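Local atomic coordinates of TarM (Staphylococcus aureus subsp. aureus 21178, PDB entry 4X7R), a protein that belongs to the group 1 glycosyl transferases of the GT-B clan and binds uridine-5'-diphosphate. Residues 72-77 and 169-174; 106-111 and 120-125; 221-226 and 240-245; 317-322 and 455-460. The protein carries 1 engineered substitution. One frame throughout, in Å; residues are numbered along the deposited sequence.

Contact 1. Residues 72-77 and 169-174; sequences YFKQIS and YDEKGY
The carboxylate of Asp170 is the flat group on which Ser77 and the 169-174 turn converge. Ser77 OG gives its proton to Asp170 OD2 at 2.5 Å, arriving on the anti side and a little out of the carboxylate plane. The other oxygen is gripped from both faces. On one, Lys172 N reaches Asp170 OD1 at 2.9 Å. On the opposite one, Tyr174 N bonds Asp170 OD1 at 3.0 Å. The same OD1 lies in plane at the edge of the Tyr174 ring, beside Lys172 CB, and His81 stacks on that ring. With CG placed between its backbone N and carbonyl carbon (chi1 68°), Asp170 can turn its carboxylate to the N-H groups of its own turn. The bond to Lys172 N, two residues on, makes an Asx turn over the type I turn 170-173, so Asp170 both shapes the turn and ties it to the helix.

One helical turn back, the aliphatic part of Lys74 crosses Asp170, with Lys74 CG 4.2 Å from Asp170 CB. Its extended chain carries NZ to a water at 2.8 Å, and that water donates to Tyr169 O. The salt bridge from Lys74 NZ to Glu171 OE2 is long, 3.7 Å. The stronger partner of Glu171 is Lys150, in a salt bridge to OE1, so the pull from Lys74 is probably secondary; Glu171 N bonds Asn78 OD1.

The contact sets the C-terminal half of helix 69-78 against the connection between antiparallel strands 163-169 and 175-182. Tyr176 of the latter strand touches Lys74 and Ser77, while Phe73 packs on Leu206 and Tyr209 of helix 203-214.

Contact 2. Residues 106-111 and 120-125; sequences KGISRY and IAYIRK
Strands 108-113 and 119-126 form a beta hairpin, and Tyr111 opposite Ile120 and Ala121 marks a classic beta bulge in it. Tyr111 O accepts twice, from Ile120 N at 2.7 Å and from Ala121 N at 3.3 Å, which is the evidence for the extra residue on the second strand. Beyond the bulge the pairing is regular: the segment axes run 173° apart, and Ser109 and Ile123, a hydrogen-bonded pair, exchange N-H and C=O in both directions. Near the other end Gly107, without a side chain, lets Lys125 O come within 3.4 Å of its CA while Lys125 N bonds Gly107 O.

One face carries Ile108, Arg110, Tyr122 and Arg124. Tyr122 CG lies anti to the backbone N (chi1 171°), and the ring crosses toward the first strand. There Ile108 CG2 touches Tyr122 CE1 at 3.7 Å. Arg110 presents a face of its guanidinium to the same ring, Tyr122 CD1 standing 3.7 Å above the guanidinium plane and toward its rim; the two planes are 57° apart, too far from parallel for a flat stack. Arg110 NH1 forms a salt bridge with Glu104. On the opposite face Tyr111 CE1 meets Ile123 CD1 at 3.5 Å, and Leu96 also packs on both of these side chains; Ser109 OG bonds Glu101.

Strands 99-103 and 129-136 flank the pair. The bulge is a local irregularity of this hairpin; strands adjacent both in sequence and in space are characteristic of an antiparallel meander, here the start of a ten-stranded sheet.

Contact 3. Residues 221-226 and 240-245; sequences SIMICD and KNAQKY
Ala242 leads the chain into strand 243-247, beside Ser221 at the start of strand 221-225. With helix 231-235 these strands form a beta-alpha-beta unit of the seven-stranded parallel sheet, as in the Rossmann-like domains of GT-B proteins; the segment axes diverge by 16°. Ala242 CB lies 3.8 Å from Met223 CE, the methyl that the bend at chi3 (-85°) brings over the second strand.

At Gln243 the parallel pairing begins: its N bonds Ser221 O, and its O accepts from Met223 N at 2.8 Å. The Gln243 side chain runs alongside Ile222, pointing the same way, its CD 3.9 Å from Ile222 CG1; NE2 is held by Lys219 O and Phe491 O.

Lys244 turns to the other face, where its CG meets Met223 CE at 3.8 Å. The extended chain follows the Met223 methyl as far as CE, and its NZ then bonds Met234 O on the connecting helix.

Tyr245 N returns to Met223 O, and Tyr245 O takes Cys225 N at 2.7 Å. The Cys225 side chain, at the end of its strand, is about 7 Å from a bound 2-deoxy-3,6-di-O-sulfo-2-(sulfoamino)-alpha-D-glucopyranose. The Tyr245 ring crosses Ile222 obliquely, with Ile222 CG2 at the ring edge 3.8 Å from Tyr245 CD2; helix 480-492 packs on this same face through Phe491, Trp487 and Leu490. Tyr245 is buried, and its OH donates to Gln243 OE1 at 2.6 Å, nearly in line with that amide's C=O.

Contact 4. Residues 317-322 and 455-460; sequences TEKIVG and QLVNND
Lys319 is unusual in being the centre of an inverse gamma turn while its side chain, CG anti to the carbonyl carbon (chi1 -58°) and extended beyond, spans to the end of a helix. Its aliphatic part crosses Val457 at about a right angle, with Lys319 CG 3.9 Å from Val457 CB. The ammonium then donates to Asn458 OD1, Lys319 NZ to OD1 being 2.7 Å, tilted 25° from the amide plane. Asp347 OD2 joins both groups, in a salt bridge with Lys319 NZ and a hydrogen bond from Asn458 ND2.

Deeper in, where strand 320-324 starts, Val321 CG2 touches Val457 CG1 at 3.8 Å, and Leu395 of the adjoining strand packs on both valines.

At the outer end Asp460 OD1 lies 3.6 Å from Thr317 CB. Here Lys394 acts as the bridge, its NZ bonding Thr317 O and Val457 O and forming a salt bridge with Asp460 OD1.

Lys394 thus bonds the carbonyl of Val457 at the C-terminal end of helix 446-457, and Lys319 the amide just after it; both cations lie where the partial negative charge of the helix end and the nearby carboxylates would probably stabilise positive charge.

How the contacts relate
Contact 3 is wholly buried and contact 1 largely so, whereas contact 2 lies at the surface and contact 4 is partly buried. They are spread over three sheets: contact 3 joins strands inside one parallel sheet, contact 4 sets a helix end on the other parallel sheet, and contacts 1 and 2 both use the antiparallel sheet, with contact 2 nested in the chain loop that contact 1 closes. Backbone bonds carry the two strand pairs, parallel in one and antiparallel with a bulge in the other; side-chain polar groups dominate contact 1, and contact 4 adds apolar packing of valines to them. None touch: even contacts 1 and 3 keep about 14 Å between nearest atoms.

Contact 1. Residues 72-77 and 169-174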
# COMPACT_ATOMS: atom_id res chain seq x y z
N TYR A 72 3.03 6.12 -18.94
CA TYR A 72 2.46 7.05 -19.91
C TYR A 72 3.55 7.53 -20.91
O TYR A 72 3.32 7.49 -22.11
CB TYR A 72 1.85 8.24 -19.16
CG TYR A 72 1.45 9.41 -20.03
CD1 TYR A 72 0.28 9.37 -20.80
CD2 TYR A 72 2.20 10.58 -20.04
CE1 TYR A 72 -0.08 10.45 -21.61
CE2 TYR A 72 1.84 11.67 -20.83
CZ TYR A 72 0.69 11.60 -21.61
OH TYR A 72 0.32 12.68 -22.38
N PHE A 73 4.72 7.99 -20.40
CA PHE A 73 5.77 8.46 -21.29
C PHE A 73 6.49 7.31 -21.98
O PHE A 73 6.97 7.47 -23.10
CB PHE A 73 6.77 9.36 -20.54
CG PHE A 73 6.15 10.63 -20.02
CD1 PHE A 73 5.76 11.64 -20.90
CD2 PHE A 73 5.93 10.81 -18.66
CE1 PHE A 73 5.21 12.83 -20.42
CE2 PHE A 73 5.36 11.99 -18.19
CZ PHE A 73 5.01 12.99 -19.07
N LYS A 74 6.56 6.13 -21.31
CA LYS A 74 7.18 4.93 -21.87
C LYS A 74 6.38 4.46 -23.09
O LYS A 74 6.97 4.12 -24.10
CB LYS A 74 7.25 3.83 -20.80
CG LYS A 74 7.91 2.52 -21.23
CD LYS A 74 8.04 1.63 -20.01
CE LYS A 74 8.63 0.29 -20.32
NZ LYS A 74 9.22 -0.33 -19.11
N GLN A 75 5.03 4.47 -22.98
CA GLN A 75 4.10 4.09 -24.04
C GLN A 75 4.21 5.02 -25.23
O GLN A 75 4.23 4.52 -26.36
CB GLN A 75 2.68 4.01 -23.52
CG GLN A 75 2.38 2.70 -22.77
CD GLN A 75 1.16 2.75 -21.85
OE1 GLN A 75 0.39 3.72 -21.80
NE2 GLN A 75 0.98 1.68 -21.09
N ILE A 76 4.36 6.34 -25.02
CA ILE A 76 4.57 7.32 -26.10
C ILE A 76 5.90 7.00 -26.80
O ILE A 76 5.95 6.93 -28.01
CB ILE A 76 4.51 8.79 -25.57
CG1 ILE A 76 3.07 9.14 -25.11
CG2 ILE A 76 4.97 9.79 -26.64
CD1 ILE A 76 3.02 10.24 -24.02
N SER A 77 6.95 6.73 -26.01
CA SER A 77 8.29 6.39 -26.49
C SER A 77 8.30 5.12 -27.34
O SER A 77 8.95 5.10 -28.37
CB SER A 77 9.25 6.24 -25.31
OG SER A 77 10.58 6.10 -25.76
N TYR A 169 14.58 3.54 -19.94
CA TYR A 169 14.54 3.04 -21.31
C TYR A 169 13.25 2.32 -21.58
O TYR A 169 12.77 1.56 -20.73
CB TYR A 169 15.73 2.11 -21.60
CG TYR A 169 17.07 2.75 -21.42
CD1 TYR A 169 17.67 2.82 -20.17
CD2 TYR A 169 17.77 3.28 -22.51
CE1 TYR A 169 18.91 3.43 -20.00
CE2 TYR A 169 19.02 3.87 -22.36
CZ TYR A 169 19.59 3.95 -21.09
OH TYR A 169 20.81 4.56 -20.91
N ASP A 170 12.67 2.58 -22.77
CA ASP A 170 11.39 1.99 -23.18
C ASP A 170 11.49 0.48 -23.53
O ASP A 170 12.57 -0.13 -23.36
CB ASP A 170 10.73 2.84 -24.29
CG ASP A 170 11.45 2.84 -25.63
OD1 ASP A 170 12.16 1.85 -25.92
OD2 ASP A 170 11.18 3.74 -26.44
N GLU A 171 10.39 -0.11 -24.02
CA GLU A 171 10.33 -1.54 -24.40
C GLU A 171 11.27 -1.94 -25.52
O GLU A 171 11.64 -3.12 -25.61
CB GLU A 171 8.89 -1.99 -24.72
CG GLU A 171 7.95 -1.93 -23.52
CD GLU A 171 8.10 -2.98 -22.42
OE1 GLU A 171 8.78 -4.01 -22.63
OE2 GLU A 171 7.51 -2.76 -21.34
N LYS A 172 11.73 -0.95 -26.33
CA LYS A 172 12.68 -1.18 -27.43
C LYS A 172 14.13 -0.80 -27.07
O LYS A 172 15.03 -0.95 -27.90
CB LYS A 172 12.19 -0.54 -28.73
CG LYS A 172 10.83 -1.09 -29.18
CD LYS A 172 10.42 -0.69 -30.58
CE LYS A 172 9.03 -1.20 -30.90
NZ LYS A 172 7.97 -0.37 -30.27
N GLY A 173 14.35 -0.32 -25.84
CA GLY A 173 15.69 0.03 -25.37
C GLY A 173 16.10 1.46 -25.64
O GLY A 173 17.30 1.77 -25.60
N TYR A 174 15.13 2.35 -25.90
CA TYR A 174 15.43 3.77 -26.14
C TYR A 174 15.19 4.61 -24.87
O TYR A 174 14.18 4.42 -24.20
CB TYR A 174 14.57 4.32 -27.30
CG TYR A 174 14.87 3.67 -28.63
CD1 TYR A 174 15.88 4.15 -29.46
CD2 TYR A 174 14.15 2.56 -29.06
CE1 TYR A 174 16.16 3.55 -30.69
CE2 TYR A 174 14.44 1.93 -30.26
CZ TYR A 174 15.43 2.45 -31.09
OH TYR A 174 15.65 1.82 -32.29
O HOH W 1 11.66 -1.08 -20.36

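Contact 2. Residues 106-111 and 120-125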
# COMPACT_ATOMS: atom_id res chain seq x y z
N LYS A 106 27.22 -18.60 -9.31
CA LYS A 106 26.36 -18.78 -10.48
C LYS A 106 25.60 -17.46 -10.63
O LYS A 106 24.96 -17.01 -9.67
CB LYS A 106 25.42 -19.99 -10.30
CG LYS A 106 26.09 -21.33 -10.56
CD LYS A 106 25.21 -22.51 -10.13
CE LYS A 106 25.94 -23.83 -10.24
NZ LYS A 106 25.10 -24.97 -9.78
N GLY A 107 25.74 -16.82 -11.78
CA GLY A 107 25.12 -15.53 -12.05
C GLY A 107 26.02 -14.34 -11.77
O GLY A 107 25.86 -13.30 -12.41
N ILE A 108 26.98 -14.49 -10.83
CA ILE A 108 27.94 -13.43 -10.45
C ILE A 108 29.29 -13.62 -11.15
O ILE A 108 29.91 -14.67 -11.02
CB ILE A 108 28.07 -13.29 -8.90
CG1 ILE A 108 26.69 -13.05 -8.25
CG2 ILE A 108 29.07 -12.18 -8.53
CD1 ILE A 108 26.62 -13.24 -6.73
N SER A 109 29.76 -12.57 -11.88
CA SER A 109 31.06 -12.59 -12.55
C SER A 109 31.70 -11.20 -12.62
O SER A 109 30.99 -10.19 -12.57
CB SER A 109 30.95 -13.19 -13.95
OG SER A 109 30.66 -14.58 -13.89
N ARG A 110 33.04 -11.15 -12.71
CA ARG A 110 33.81 -9.90 -12.83
C ARG A 110 34.63 -9.89 -14.10
O ARG A 110 35.00 -10.96 -14.61
CB ARG A 110 34.66 -9.62 -11.59
CG ARG A 110 33.84 -9.15 -10.40
CD ARG A 110 34.68 -9.06 -9.13
NE ARG A 110 33.88 -8.67 -7.98
CZ ARG A 110 33.22 -9.53 -7.20
NH1 ARG A 110 33.27 -10.83 -7.44
NH2 ARG A 110 32.49 -9.08 -6.19
N TYR A 111 34.86 -8.70 -14.67
CA TYR A 111 35.56 -8.55 -15.95
C TYR A 111 36.72 -7.59 -15.83
O TYR A 111 36.56 -6.50 -15.29
CB TYR A 111 34.57 -8.15 -17.08
CG TYR A 111 33.45 -9.17 -17.25
CD1 TYR A 111 32.34 -9.15 -16.41
CD2 TYR A 111 33.56 -10.21 -18.16
CE1 TYR A 111 31.37 -10.15 -16.47
CE2 TYR A 111 32.58 -11.19 -18.26
CZ TYR A 111 31.48 -11.15 -17.42
OH TYR A 111 30.50 -12.11 -17.50
N ILE A 120 36.75 -3.78 -15.08
CA ILE A 120 35.82 -3.16 -16.04
C ILE A 120 34.36 -3.30 -15.57
O ILE A 120 33.64 -2.29 -15.47
CB ILE A 120 36.02 -3.73 -17.49
CG1 ILE A 120 37.48 -3.60 -18.00
CG2 ILE A 120 35.01 -3.18 -18.50
CD1 ILE A 120 38.14 -2.15 -17.99
N ALA A 121 33.91 -4.54 -15.33
CA ALA A 121 32.53 -4.76 -14.94
C ALA A 121 32.27 -5.85 -13.92
O ALA A 121 33.07 -6.76 -13.74
CB ALA A 121 31.66 -4.99 -16.17
N TYR A 122 31.11 -5.73 -13.29
CA TYR A 122 30.52 -6.67 -12.36
C TYR A 122 29.12 -6.97 -12.92
O TYR A 122 28.34 -6.05 -13.16
CB TYR A 122 30.42 -6.04 -10.96
CG TYR A 122 29.62 -6.85 -9.98
CD1 TYR A 122 30.22 -7.83 -9.19
CD2 TYR A 122 28.26 -6.61 -9.78
CE1 TYR A 122 29.49 -8.56 -8.26
CE2 TYR A 122 27.52 -7.34 -8.86
CZ TYR A 122 28.14 -8.32 -8.10
OH TYR A 122 27.41 -9.03 -7.18
N ILE A 123 28.82 -8.26 -13.14
CA ILE A 123 27.51 -8.71 -13.62
C ILE A 123 26.90 -9.68 -12.61
O ILE A 123 27.56 -10.64 -12.21
CB ILE A 123 27.53 -9.30 -15.07
CG1 ILE A 123 28.21 -8.33 -16.07
CG2 ILE A 123 26.10 -9.70 -15.51
CD1 ILE A 123 28.29 -8.78 -17.50
N ARG A 124 25.65 -9.42 -12.19
CA ARG A 124 24.90 -10.27 -11.27
C ARG A 124 23.56 -10.65 -11.93
O ARG A 124 22.69 -9.80 -12.12
CB ARG A 124 24.70 -9.57 -9.91
CG ARG A 124 24.02 -10.41 -8.83
CD ARG A 124 23.16 -9.57 -7.88
NE ARG A 124 23.92 -8.48 -7.24
CZ ARG A 124 23.43 -7.29 -6.94
NH1 ARG A 124 22.16 -6.99 -7.20
NH2 ARG A 124 24.20 -6.37 -6.38
N LYS A 125 23.41 -11.95 -12.26
CA LYS A 125 22.22 -12.56 -12.87
C LYS A 125 21.45 -13.39 -11.81
O LYS A 125 22.00 -14.35 -11.26
CB LYS A 125 22.61 -13.48 -14.05
CG LYS A 125 23.09 -12.78 -15.31
CD LYS A 125 23.57 -13.81 -16.33
CE LYS A 125 23.99 -13.19 -17.65
NZ LYS A 125 24.29 -14.23 -18.67

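Contact 3. Residues 221-226 and 240-245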
# COMPACT_ATOMS: atom_id res chain seq x y z
N SER A 221 -14.77 15.46 -14.29
CA SER A 221 -13.48 14.86 -13.89
C SER A 221 -13.34 15.00 -12.38
O SER A 221 -13.45 16.12 -11.85
CB SER A 221 -12.32 15.54 -14.60
OG SER A 221 -12.23 15.21 -15.97
N ILE A 222 -13.16 13.88 -11.69
CA ILE A 222 -13.04 13.86 -10.23
C ILE A 222 -11.72 13.22 -9.82
O ILE A 222 -11.43 12.09 -10.22
CB ILE A 222 -14.26 13.16 -9.56
CG1 ILE A 222 -15.59 13.88 -9.91
CG2 ILE A 222 -14.06 13.02 -8.02
CD1 ILE A 222 -16.78 12.98 -10.05
N MET A 223 -10.93 13.96 -9.04
CA MET A 223 -9.67 13.47 -8.50
C MET A 223 -9.88 13.16 -7.03
O MET A 223 -10.43 13.98 -6.28
CB MET A 223 -8.55 14.51 -8.65
CG MET A 223 -8.07 14.66 -10.09
SD MET A 223 -6.84 15.97 -10.30
CE MET A 223 -7.91 17.36 -10.51
N ILE A 224 -9.45 11.97 -6.62
CA ILE A 224 -9.52 11.56 -5.22
C ILE A 224 -8.11 11.20 -4.83
O ILE A 224 -7.54 10.28 -5.40
CB ILE A 224 -10.52 10.40 -4.92
CG1 ILE A 224 -11.96 10.78 -5.27
CG2 ILE A 224 -10.40 9.96 -3.42
CD1 ILE A 224 -12.95 9.61 -5.24
N CYS A 225 -7.56 11.90 -3.86
CA CYS A 225 -6.22 11.57 -3.45
C CYS A 225 -6.29 10.74 -2.18
O CYS A 225 -6.79 11.21 -1.16
CB CYS A 225 -5.36 12.81 -3.27
SG CYS A 225 -3.69 12.44 -2.68
N ASP A 226 -5.81 9.49 -2.28
CA ASP A 226 -5.77 8.51 -1.20
C ASP A 226 -4.43 8.47 -0.49
O ASP A 226 -4.38 8.40 0.74
CB ASP A 226 -6.15 7.12 -1.75
CG ASP A 226 -7.63 6.96 -1.99
OD1 ASP A 226 -8.38 6.92 -0.99
OD2 ASP A 226 -8.05 6.90 -3.18
N LYS A 240 -9.33 24.10 -13.19
CA LYS A 240 -10.27 25.11 -12.71
C LYS A 240 -11.67 24.51 -12.49
O LYS A 240 -12.46 25.07 -11.72
CB LYS A 240 -10.35 26.28 -13.71
CG LYS A 240 -9.04 27.06 -13.84
CD LYS A 240 -9.04 27.96 -15.06
CE LYS A 240 -7.67 28.54 -15.36
NZ LYS A 240 -6.71 27.52 -15.89
N ASN A 241 -11.97 23.39 -13.17
CA ASN A 241 -13.29 22.75 -13.09
C ASN A 241 -13.28 21.38 -12.45
O ASN A 241 -14.24 21.02 -11.79
CB ASN A 241 -13.91 22.64 -14.48
CG ASN A 241 -13.96 23.93 -15.22
OD1 ASN A 241 -14.46 24.94 -14.70
ND2 ASN A 241 -13.44 23.91 -16.44
N ALA A 242 -12.23 20.58 -12.72
CA ALA A 242 -12.11 19.24 -12.17
C ALA A 242 -12.19 19.29 -10.65
O ALA A 242 -11.71 20.25 -10.04
CB ALA A 242 -10.81 18.60 -12.61
N GLN A 243 -12.88 18.31 -10.04
CA GLN A 243 -13.06 18.22 -8.60
C GLN A 243 -11.85 17.59 -7.92
O GLN A 243 -11.17 16.72 -8.50
CB GLN A 243 -14.34 17.44 -8.26
CG GLN A 243 -15.58 18.03 -8.96
CD GLN A 243 -16.83 17.33 -8.57
OE1 GLN A 243 -17.01 16.92 -7.42
NE2 GLN A 243 -17.76 17.21 -9.51
N LYS A 244 -11.58 18.04 -6.69
CA LYS A 244 -10.45 17.54 -5.89
C LYS A 244 -10.89 17.13 -4.51
O LYS A 244 -11.46 17.94 -3.76
CB LYS A 244 -9.29 18.56 -5.82
CG LYS A 244 -8.69 18.94 -7.18
CD LYS A 244 -7.57 19.97 -7.04
CE LYS A 244 -6.91 20.33 -8.37
NZ LYS A 244 -5.71 21.21 -8.15
N TYR A 245 -10.60 15.88 -4.14
CA TYR A 245 -10.93 15.32 -2.82
C TYR A 245 -9.73 14.65 -2.26
O TYR A 245 -8.95 14.05 -3.00
CB TYR A 245 -12.08 14.27 -2.89
CG TYR A 245 -13.38 14.84 -3.39
CD1 TYR A 245 -14.26 15.49 -2.52
CD2 TYR A 245 -13.71 14.81 -4.74
CE1 TYR A 245 -15.43 16.08 -2.99
CE2 TYR A 245 -14.89 15.37 -5.21
CZ TYR A 245 -15.74 16.02 -4.34
OH TYR A 245 -16.88 16.62 -4.80

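Contact 4. Residues 317-322 and 455-460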
# COMPACT_ATOMS: atom_id res chain seq x y z
N THR A 317 -15.35 -24.31 15.75
CA THR A 317 -15.51 -24.69 17.16
C THR A 317 -14.15 -24.82 17.84
O THR A 317 -14.07 -24.73 19.07
CB THR A 317 -16.43 -25.92 17.35
OG1 THR A 317 -15.96 -26.99 16.53
CG2 THR A 317 -17.89 -25.61 17.05
N GLU A 318 -13.08 -25.01 17.04
CA GLU A 318 -11.70 -25.11 17.53
C GLU A 318 -11.18 -23.74 17.98
O GLU A 318 -11.50 -22.72 17.37
CB GLU A 318 -10.77 -25.69 16.46
CG GLU A 318 -10.82 -27.20 16.34
CD GLU A 318 -10.36 -27.74 15.00
OE1 GLU A 318 -9.42 -27.18 14.39
OE2 GLU A 318 -10.96 -28.75 14.55
N LYS A 319 -10.38 -23.74 19.05
CA LYS A 319 -9.82 -22.54 19.66
C LYS A 319 -8.73 -21.90 18.78
O LYS A 319 -7.53 -22.03 19.04
CB LYS A 319 -9.31 -22.83 21.09
CG LYS A 319 -10.38 -23.38 22.02
CD LYS A 319 -9.76 -24.16 23.15
CE LYS A 319 -10.82 -24.75 24.04
NZ LYS A 319 -10.29 -25.02 25.39
N ILE A 320 -9.16 -21.23 17.71
CA ILE A 320 -8.26 -20.56 16.79
C ILE A 320 -8.55 -19.06 16.85
O ILE A 320 -9.67 -18.64 16.55
CB ILE A 320 -8.33 -21.12 15.33
CG1 ILE A 320 -8.41 -22.67 15.25
CG2 ILE A 320 -7.23 -20.52 14.43
CD1 ILE A 320 -7.21 -23.47 15.71
N VAL A 321 -7.54 -18.28 17.26
CA VAL A 321 -7.64 -16.82 17.32
C VAL A 321 -6.85 -16.30 16.12
O VAL A 321 -5.68 -16.64 15.96
CB VAL A 321 -7.15 -16.23 18.67
CG1 VAL A 321 -7.16 -14.70 18.63
CG2 VAL A 321 -8.00 -16.73 19.82
N GLY A 322 -7.51 -15.52 15.28
CA GLY A 322 -6.89 -14.98 14.08
C GLY A 322 -6.49 -13.52 14.16
O GLY A 322 -7.05 -12.76 14.95
N GLN A 455 -13.01 -16.45 27.59
CA GLN A 455 -14.47 -16.62 27.69
C GLN A 455 -15.01 -17.03 26.31
O GLN A 455 -15.71 -18.03 26.20
CB GLN A 455 -15.16 -15.30 28.11
CG GLN A 455 -14.95 -14.87 29.56
CD GLN A 455 -15.54 -13.49 29.84
OE1 GLN A 455 -16.63 -13.13 29.38
NE2 GLN A 455 -14.82 -12.69 30.63
N LEU A 456 -14.63 -16.28 25.27
CA LEU A 456 -15.07 -16.50 23.89
C LEU A 456 -14.61 -17.82 23.25
O LEU A 456 -15.46 -18.52 22.70
CB LEU A 456 -14.75 -15.26 23.03
CG LEU A 456 -15.85 -14.67 22.12
CD1 LEU A 456 -17.21 -14.68 22.76
CD2 LEU A 456 -15.51 -13.25 21.70
N VAL A 457 -13.30 -18.20 23.36
CA VAL A 457 -12.78 -19.47 22.79
C VAL A 457 -13.39 -20.71 23.44
O VAL A 457 -13.43 -21.76 22.80
CB VAL A 457 -11.23 -19.62 22.73
CG1 VAL A 457 -10.59 -18.75 21.68
CG2 VAL A 457 -10.56 -19.44 24.10
N ASN A 458 -13.80 -20.60 24.72
CA ASN A 458 -14.36 -21.70 25.52
C ASN A 458 -15.90 -21.70 25.62
O ASN A 458 -16.45 -22.43 26.44
CB ASN A 458 -13.72 -21.72 26.90
CG ASN A 458 -12.29 -22.19 26.87
OD1 ASN A 458 -12.00 -23.38 26.72
ND2 ASN A 458 -11.36 -21.27 27.01
N ASN A 459 -16.58 -20.92 24.76
CA ASN A 459 -18.04 -20.84 24.73
C ASN A 459 -18.50 -20.80 23.27
O ASN A 459 -18.47 -19.73 22.63
CB ASN A 459 -18.53 -19.64 25.54
CG ASN A 459 -19.99 -19.68 25.90
OD1 ASN A 459 -20.85 -20.07 25.10
ND2 ASN A 459 -20.31 -19.20 27.09
N ASP A 460 -18.87 -21.97 22.73
CA ASP A 460 -19.29 -22.17 21.34
C ASP A 460 -20.54 -21.38 20.97
O ASP A 460 -20.55 -20.73 19.92
CB ASP A 460 -19.46 -23.66 21.01
CG ASP A 460 -18.23 -24.50 21.27
OD1 ASP A 460 -17.26 -24.40 20.49
OD2 ASP A 460 -18.23 -25.27 22.26